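2'-5' RNA Ligase (Thermus thermophilus, PDB 1IUH) belongs to the LigT-like phosphoesterases of the 2H clan, a group named for its two conserved histidine motifs of H-x-T/S type. Local coordinates at residues 87-92 with 132-137; 6-11 with 37-42; 75-80 with 146-151. All coordinates share one frame; numbering follows the deposited sequence.

Contact 1: 87-92 with 132-137; sequences RVWFAK and TLARRK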
# COMPACT_ATOMS: atom_id res chain seq x y z
N ARG A 87 15.01 -2.49 -6.78
CA ARG A 87 14.45 -3.52 -5.92
C ARG A 87 12.98 -3.62 -6.34
O ARG A 87 12.43 -4.71 -6.49
CB ARG A 87 14.52 -3.05 -4.46
CG ARG A 87 14.08 -4.05 -3.33
CD ARG A 87 13.82 -3.28 -1.91
NE ARG A 87 12.44 -3.45 -1.36
CZ ARG A 87 11.91 -2.81 -0.31
NH1 ARG A 87 12.62 -1.92 0.36
NH2 ARG A 87 10.68 -3.09 0.10
N VAL A 88 12.38 -2.47 -6.61
CA VAL A 88 10.97 -2.42 -6.91
C VAL A 88 10.50 -1.50 -8.00
O VAL A 88 11.07 -0.45 -8.24
CB VAL A 88 10.19 -2.02 -5.60
CG1 VAL A 88 8.68 -2.01 -5.83
CG2 VAL A 88 10.46 -3.01 -4.54
N TRP A 89 9.43 -1.87 -8.67
CA TRP A 89 8.90 -0.99 -9.68
C TRP A 89 7.50 -0.64 -9.19
O TRP A 89 6.69 -1.56 -8.97
CB TRP A 89 8.82 -1.68 -11.04
CG TRP A 89 8.36 -0.72 -12.11
CD1 TRP A 89 8.76 0.59 -12.26
CD2 TRP A 89 7.53 -1.01 -13.23
NE1 TRP A 89 8.24 1.11 -13.41
CE2 TRP A 89 7.48 0.16 -14.02
CE3 TRP A 89 6.82 -2.15 -13.64
CZ2 TRP A 89 6.73 0.22 -15.24
CZ3 TRP A 89 6.07 -2.08 -14.86
CH2 TRP A 89 6.05 -0.90 -15.63
N PHE A 90 7.20 0.66 -9.04
CA PHE A 90 5.92 1.11 -8.53
C PHE A 90 5.31 2.28 -9.24
O PHE A 90 5.96 3.04 -9.93
CB PHE A 90 6.03 1.49 -7.04
CG PHE A 90 7.04 2.62 -6.77
CD1 PHE A 90 6.72 3.95 -7.05
CD2 PHE A 90 8.34 2.33 -6.36
CE1 PHE A 90 7.67 4.94 -6.94
CE2 PHE A 90 9.31 3.35 -6.26
CZ PHE A 90 8.98 4.62 -6.54
N ALA A 91 4.03 2.46 -9.01
CA ALA A 91 3.37 3.60 -9.58
C ALA A 91 3.23 4.65 -8.45
O ALA A 91 3.00 4.29 -7.30
CB ALA A 91 2.00 3.17 -10.10
N LYS A 92 3.37 5.95 -8.78
CA LYS A 92 3.16 7.02 -7.80
C LYS A 92 1.68 7.43 -7.88
O LYS A 92 1.10 7.58 -8.96
CB LYS A 92 4.09 8.25 -8.04
CG LYS A 92 5.65 8.01 -8.00
CD LYS A 92 6.50 9.30 -7.71
CE LYS A 92 7.68 9.61 -8.74
NZ LYS A 92 9.10 9.10 -8.49
N THR A 132 3.13 -0.83 -5.68
CA THR A 132 4.06 -1.74 -6.33
C THR A 132 3.52 -2.51 -7.52
O THR A 132 2.47 -3.10 -7.44
CB THR A 132 4.60 -2.68 -5.30
OG1 THR A 132 5.05 -1.86 -4.22
CG2 THR A 132 5.78 -3.42 -5.80
N LEU A 133 4.30 -2.49 -8.60
CA LEU A 133 4.01 -3.14 -9.89
C LEU A 133 4.75 -4.43 -10.11
O LEU A 133 4.24 -5.38 -10.74
CB LEU A 133 4.42 -2.21 -11.02
CG LEU A 133 3.65 -0.91 -11.02
CD1 LEU A 133 4.37 0.04 -11.89
CD2 LEU A 133 2.24 -1.16 -11.48
N ALA A 134 5.98 -4.46 -9.61
CA ALA A 134 6.79 -5.64 -9.73
C ALA A 134 8.01 -5.53 -8.86
O ALA A 134 8.41 -4.45 -8.48
CB ALA A 134 7.19 -5.85 -11.21
N ARG A 135 8.59 -6.68 -8.54
CA ARG A 135 9.80 -6.72 -7.70
C ARG A 135 10.93 -7.48 -8.44
O ARG A 135 10.70 -8.50 -9.14
CB ARG A 135 9.49 -7.35 -6.32
CG ARG A 135 8.47 -6.58 -5.49
CD ARG A 135 8.11 -7.17 -4.04
NE ARG A 135 7.55 -6.10 -3.16
CZ ARG A 135 8.27 -5.21 -2.43
NH1 ARG A 135 9.63 -5.25 -2.43
NH2 ARG A 135 7.64 -4.24 -1.74
N ARG A 136 12.14 -6.96 -8.29
CA ARG A 136 13.31 -7.51 -8.94
C ARG A 136 13.92 -8.72 -8.25
O ARG A 136 14.67 -8.61 -7.28
CB ARG A 136 14.31 -6.34 -9.15
CG ARG A 136 15.75 -6.55 -8.83
CD ARG A 136 16.34 -7.67 -9.58
NE ARG A 136 17.72 -7.40 -10.01
CZ ARG A 136 18.77 -8.09 -9.59
NH1 ARG A 136 18.62 -9.09 -8.71
NH2 ARG A 136 19.97 -7.77 -10.08
N LYS A 137 13.55 -9.90 -8.73
CA LYS A 137 14.03 -11.16 -8.23
C LYS A 137 15.32 -11.56 -8.94
O LYS A 137 16.06 -12.41 -8.47
CB LYS A 137 12.99 -12.23 -8.44
CG LYS A 137 11.98 -12.45 -7.26
CD LYS A 137 11.16 -13.81 -7.50
CE LYS A 137 10.47 -14.40 -6.25
NZ LYS A 137 8.98 -14.73 -6.46

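Contact 2: 6-11 with 37-42; sequences AVFLPE and QLHLTL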
# COMPACT_ATOMS: atom_id res chain seq x y z
N ALA A 6 -4.08 -0.76 4.14
CA ALA A 6 -3.88 -0.47 2.75
C ALA A 6 -5.17 -0.06 2.05
O ALA A 6 -6.26 -0.27 2.56
CB ALA A 6 -3.27 -1.73 2.03
N VAL A 7 -5.00 0.50 0.86
CA VAL A 7 -6.13 0.86 0.04
C VAL A 7 -6.12 -0.10 -1.15
O VAL A 7 -5.10 -0.23 -1.84
CB VAL A 7 -5.98 2.28 -0.50
CG1 VAL A 7 -6.96 2.50 -1.70
CG2 VAL A 7 -6.20 3.23 0.55
N PHE A 8 -7.22 -0.80 -1.38
CA PHE A 8 -7.34 -1.66 -2.55
C PHE A 8 -7.96 -0.79 -3.65
O PHE A 8 -8.52 0.29 -3.38
CB PHE A 8 -8.11 -2.94 -2.26
CG PHE A 8 -7.28 -3.95 -1.54
CD1 PHE A 8 -7.40 -4.11 -0.16
CD2 PHE A 8 -6.28 -4.63 -2.23
CE1 PHE A 8 -6.52 -4.92 0.54
CE2 PHE A 8 -5.40 -5.43 -1.58
CZ PHE A 8 -5.51 -5.59 -0.16
N LEU A 9 -7.85 -1.26 -4.87
CA LEU A 9 -8.19 -0.45 -6.00
C LEU A 9 -9.33 -0.91 -6.86
O LEU A 9 -9.64 -2.11 -6.91
CB LEU A 9 -6.90 -0.29 -6.82
CG LEU A 9 -5.74 -0.01 -5.85
CD1 LEU A 9 -4.41 -0.44 -6.46
CD2 LEU A 9 -5.70 1.45 -5.48
N PRO A 10 -9.99 0.04 -7.55
CA PRO A 10 -11.11 -0.34 -8.40
C PRO A 10 -10.66 -0.84 -9.78
O PRO A 10 -9.52 -0.64 -10.22
CB PRO A 10 -11.95 0.93 -8.45
CG PRO A 10 -10.87 2.03 -8.54
CD PRO A 10 -9.77 1.51 -7.57
N GLU A 11 -11.58 -1.49 -10.45
CA GLU A 11 -11.34 -2.02 -11.76
C GLU A 11 -10.51 -1.13 -12.77
O GLU A 11 -9.48 -1.56 -13.30
CB GLU A 11 -12.72 -2.43 -12.32
CG GLU A 11 -12.76 -2.83 -13.77
CD GLU A 11 -13.63 -4.06 -13.98
OE1 GLU A 11 -14.73 -4.14 -13.37
OE2 GLU A 11 -13.20 -4.97 -14.75
N GLN A 37 -3.73 -8.29 -5.89
CA GLN A 37 -2.93 -7.89 -4.71
C GLN A 37 -2.43 -6.45 -4.90
O GLN A 37 -1.84 -5.86 -3.99
CB GLN A 37 -1.71 -8.79 -4.47
CG GLN A 37 -2.05 -10.25 -4.25
CD GLN A 37 -0.89 -11.03 -3.62
OE1 GLN A 37 0.27 -10.92 -4.01
NE2 GLN A 37 -1.23 -11.82 -2.65
N LEU A 38 -2.65 -5.88 -6.09
CA LEU A 38 -2.17 -4.53 -6.32
C LEU A 38 -2.80 -3.66 -5.22
O LEU A 38 -3.97 -3.81 -4.91
CB LEU A 38 -2.50 -4.09 -7.73
CG LEU A 38 -1.60 -4.56 -8.91
CD1 LEU A 38 -2.31 -4.05 -10.21
CD2 LEU A 38 -0.12 -4.02 -8.90
N HIS A 39 -2.01 -2.79 -4.60
CA HIS A 39 -2.54 -1.97 -3.50
C HIS A 39 -1.56 -0.87 -3.02
O HIS A 39 -0.35 -0.94 -3.25
CB HIS A 39 -2.80 -2.90 -2.31
CG HIS A 39 -1.54 -3.29 -1.61
ND1 HIS A 39 -0.73 -4.31 -2.07
CD2 HIS A 39 -0.91 -2.75 -0.53
CE1 HIS A 39 0.35 -4.39 -1.29
NE2 HIS A 39 0.26 -3.45 -0.36
N LEU A 40 -2.08 0.11 -2.31
CA LEU A 40 -1.23 1.19 -1.76
C LEU A 40 -1.25 1.03 -0.24
O LEU A 40 -2.33 1.13 0.38
CB LEU A 40 -1.79 2.58 -2.11
CG LEU A 40 -0.95 3.78 -1.71
CD1 LEU A 40 -1.09 4.97 -2.75
CD2 LEU A 40 -1.42 4.21 -0.30
N THR A 41 -0.10 0.79 0.36
CA THR A 41 -0.04 0.63 1.82
C THR A 41 -0.05 1.94 2.61
O THR A 41 0.68 2.84 2.30
CB THR A 41 1.21 -0.18 2.20
OG1 THR A 41 1.14 -1.47 1.55
CG2 THR A 41 1.31 -0.33 3.71
N LEU A 42 -0.91 2.10 3.59
CA LEU A 42 -0.86 3.38 4.32
C LEU A 42 0.07 3.28 5.53
O LEU A 42 0.68 4.25 5.94
CB LEU A 42 -2.23 3.80 4.76
CG LEU A 42 -3.21 3.86 3.61
CD1 LEU A 42 -4.60 3.50 4.14
CD2 LEU A 42 -3.19 5.24 3.01
O HOH W 1 -6.53 -3.81 -5.96

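Contact 3: 75-80 with 146-151; sequences RGTGYF and VLFGLE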
# COMPACT_ATOMS: atom_id res chain seq x y z
N ARG A 75 -0.19 8.78 -10.99
CA ARG A 75 0.61 9.72 -11.74
C ARG A 75 2.08 9.34 -11.93
O ARG A 75 2.91 9.68 -11.10
CB ARG A 75 0.48 11.06 -11.01
CG ARG A 75 0.87 12.27 -11.80
CD ARG A 75 0.38 13.54 -11.12
NE ARG A 75 1.00 14.71 -11.73
CZ ARG A 75 2.24 15.14 -11.46
NH1 ARG A 75 2.98 14.49 -10.56
NH2 ARG A 75 2.73 16.18 -12.12
N GLY A 76 2.42 8.65 -13.02
CA GLY A 76 3.83 8.28 -13.22
C GLY A 76 4.34 7.08 -12.45
O GLY A 76 3.69 6.64 -11.51
N THR A 77 5.49 6.55 -12.85
CA THR A 77 6.09 5.37 -12.21
C THR A 77 7.45 5.70 -11.60
O THR A 77 7.94 6.79 -11.82
CB THR A 77 6.40 4.29 -13.22
OG1 THR A 77 6.99 4.94 -14.35
CG2 THR A 77 5.19 3.51 -13.62
N GLY A 78 8.04 4.77 -10.86
CA GLY A 78 9.36 4.98 -10.29
C GLY A 78 10.01 3.69 -9.80
O GLY A 78 9.36 2.61 -9.87
N TYR A 79 11.28 3.78 -9.33
CA TYR A 79 12.01 2.60 -8.76
C TYR A 79 12.68 2.85 -7.42
O TYR A 79 13.00 3.97 -7.07
CB TYR A 79 13.14 2.08 -9.66
CG TYR A 79 12.71 1.69 -11.02
CD1 TYR A 79 12.47 2.66 -11.98
CD2 TYR A 79 12.47 0.36 -11.34
CE1 TYR A 79 12.00 2.33 -13.23
CE2 TYR A 79 11.99 0.01 -12.57
CZ TYR A 79 11.76 0.99 -13.52
OH TYR A 79 11.32 0.67 -14.78
N PHE A 80 12.89 1.78 -6.68
CA PHE A 80 13.60 1.89 -5.44
C PHE A 80 14.59 0.75 -5.49
O PHE A 80 14.22 -0.38 -5.74
CB PHE A 80 12.73 1.69 -4.19
CG PHE A 80 13.56 1.44 -2.93
CD1 PHE A 80 14.16 2.50 -2.24
CD2 PHE A 80 13.86 0.12 -2.52
CE1 PHE A 80 15.06 2.24 -1.19
CE2 PHE A 80 14.76 -0.15 -1.47
CZ PHE A 80 15.36 0.92 -0.81
N VAL A 146 6.05 5.35 -17.04
CA VAL A 146 4.69 5.15 -17.54
C VAL A 146 3.82 6.24 -16.91
O VAL A 146 3.64 6.26 -15.67
CB VAL A 146 4.07 3.77 -17.13
CG1 VAL A 146 2.58 3.77 -17.49
CG2 VAL A 146 4.73 2.64 -17.86
N LEU A 147 3.30 7.16 -17.73
CA LEU A 147 2.42 8.23 -17.22
C LEU A 147 1.02 7.74 -17.19
O LEU A 147 0.58 7.06 -18.13
CB LEU A 147 2.49 9.46 -18.10
CG LEU A 147 3.94 9.91 -18.17
CD1 LEU A 147 3.99 11.35 -18.74
CD2 LEU A 147 4.58 9.85 -16.75
N PHE A 148 0.29 8.07 -16.14
CA PHE A 148 -1.08 7.58 -16.06
C PHE A 148 -2.23 8.59 -16.21
O PHE A 148 -3.14 8.38 -17.04
CB PHE A 148 -1.30 6.84 -14.74
CG PHE A 148 -0.39 5.67 -14.54
CD1 PHE A 148 0.79 5.81 -13.84
CD2 PHE A 148 -0.77 4.39 -14.97
CE1 PHE A 148 1.60 4.69 -13.56
CE2 PHE A 148 0.03 3.27 -14.68
CZ PHE A 148 1.22 3.43 -13.97
N GLY A 149 -2.17 9.66 -15.40
CA GLY A 149 -3.20 10.69 -15.38
C GLY A 149 -4.55 10.03 -15.26
O GLY A 149 -5.36 10.07 -16.19
N LEU A 150 -4.81 9.38 -14.15
CA LEU A 150 -6.09 8.71 -13.97
C LEU A 150 -6.61 9.01 -12.55
O LEU A 150 -5.95 8.66 -11.58
CB LEU A 150 -5.93 7.20 -14.17
CG LEU A 150 -7.06 6.34 -13.59
CD1 LEU A 150 -8.40 6.77 -14.21
CD2 LEU A 150 -6.80 4.85 -13.80
N GLU A 151 -7.79 9.62 -12.44
CA GLU A 151 -8.37 9.98 -11.14
C GLU A 151 -9.37 8.92 -10.74
O GLU A 151 -10.03 8.33 -11.57
CB GLU A 151 -9.07 11.37 -11.20
CG GLU A 151 -9.34 12.00 -9.82
CD GLU A 151 -10.19 13.32 -9.83
OE1 GLU A 151 -9.75 14.39 -10.32
OE2 GLU A 151 -11.33 13.30 -9.32

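Contact 1: 87-92 with 132-137
W89 and L133 meet where strands 88-92 and 132-136 run antiparallel and the register slips by one residue. Two residues, L133 and A134, stand opposite the single W89, which makes a classic beta bulge. The carbonyl oxygen of W89 is gripped twice as a result, by L133 N at 2.6 Å and by A134 N at 3.1 Å, while W89 N returns a bond to A134 O. The L133 side chain can be followed outward. CB lies 3.6 Å from CE3 of the W89 indole; CG, held anti to the carbonyl carbon (chi1 -62°), passes within 3.9 Å of F90 CA. CD1 ends over the centre of the W89 six-membered ring, 3.6 Å from its centroid, a CH-pi contact made on the face rather than the edge. A134 CB approaches the rim of the same indole. Y79 stacks on W89, and W30 packs against both W89 and A134.

V88, F90, T132 and R135 occupy the other face. V88 CG1 meets T132 CG2, with T132 closing the second H-x-T motif, H130-I131-T132. V88 CG2 lies over the R135 guanidinium, which runs beside that of R87 with planes 26° apart and R135 NH1 3.5 Å from R87 NH2. Both are donors, so the pair is a contact of like charges and not a hydrogen bond. The contact thus pairs an apolar indole face with a face where adjacent positive groups would probably favour an anion.

Contact 2: 6-11 with 37-42
A6 to F8 run antiparallel to H39 to T41, the short axes 4.6 Å apart and 165° between their directions, with V7 and L40 as the hydrogen-bonded pair. The second strand carries H39-L40-T41, the first H-x-T motif of the 2H fold. V7 N donates to L40 O at 2.8 Å, and L40 N answers to V7 O at 3.1 Å.

The side chains divide between two faces. V7 and L40 sit on one, where V7 CG2 also touches L42 CD1; F98 and L105 of helix 96-113 cover the L42 end. The other face holds A6, F8, H39 and T41. There the imidazole takes the first torsion that places CG between the backbone N and the carbonyl carbon (chi1 76°), which lays the ring along its own strand with ND1 turned to Q37 O, 2.7 Å away. That bond lies close to the ring plane and so fixes the ring's rotation. A6 CB touches H39 CD2 at 3.6 Å, and F8 CE2 reaches H39 CB at 3.7 Å. F4 and Y171 also meet the imidazole, placing it in an aromatic setting.

At L9 the two backbones stand too far apart for a direct bond: L9 CD1 packs against L38 CB, and a water accepts from L9 N and donates to L38 O at 2.8 Å.

Contact 3: 75-80 with 146-151
G76 and T77 belong to strand 70-80, and the run 146-149 that they touch leads through a G1 beta bulge at G149 and L150 into strand 150-164, the strand's partner in the antiparallel sheet. Before that pairing is established, the approach is made by one side-chain bond and close packing. T77 supplies the bond. Its OG1 stands between the backbone N and the carbonyl carbon (chi1 44°), pointing at the incoming chain, where it accepts from V146 N at 2.9 Å in a nearly straight bond (164° at the hydrogen). The hydroxyl thus does what a backbone carbonyl would do in a regular ladder. T77 N and V146 O, 3.4 Å apart, are badly angled and do not bond.

The methyl of T77 serves the apolar side of the contact. CG2 rests 3.7 Å from V146 CB and 3.8 Å from F148 CE1, filling the angle between those two residues. V146 CG1 in turn lies over the F148 ring, offset toward its rim, so that valine and phenylalanine pack on each other while both touch the threonine methyl. F148 turns an edge to the backbone: its CD1 comes within 3.4 Å of G76 N, in the ring plane.

G76 is the point of closest main-chain approach. Its CA makes a CA-H...O contact with V146 O at 3.2 Å, and L147 CD2 reaches the same CA at 3.9 Å. At its positive phi of 80° with an extended psi, a CB would be jammed against R75 O, which by itself calls for glycine.

Across strand 70-80 lies strand 88-94, whose W89 touches both T77 and V146, while A91 meets F148. Helix 11-21 packs against the 146-151 run, with L17 and A20 on F148 and V13 and A16 on L150.

In the fold
From the N terminus, the chain first closes contact 2: strand 2-8 leads into helix 11-21 and returns as strand 39-47, completing a loop before either other contact opens. Contact 3 opens next at 75-80, and contact 1 follows at 87-92 on the neighbouring strand. Contact 1 closes first, at 132-137, after helix 96-113; contact 3 closes at 146-151, so contact 1 nests within it and contact 2 stands in series. Contact 3 uses strand 70-80 and contact 1 its neighbour 88-94, so the two meet side by side in the sheet. Contact 2 joins the same sheet through strand 150-164, which neighbours strand 2-8, and it touches contact 1 where L38 packs against T132.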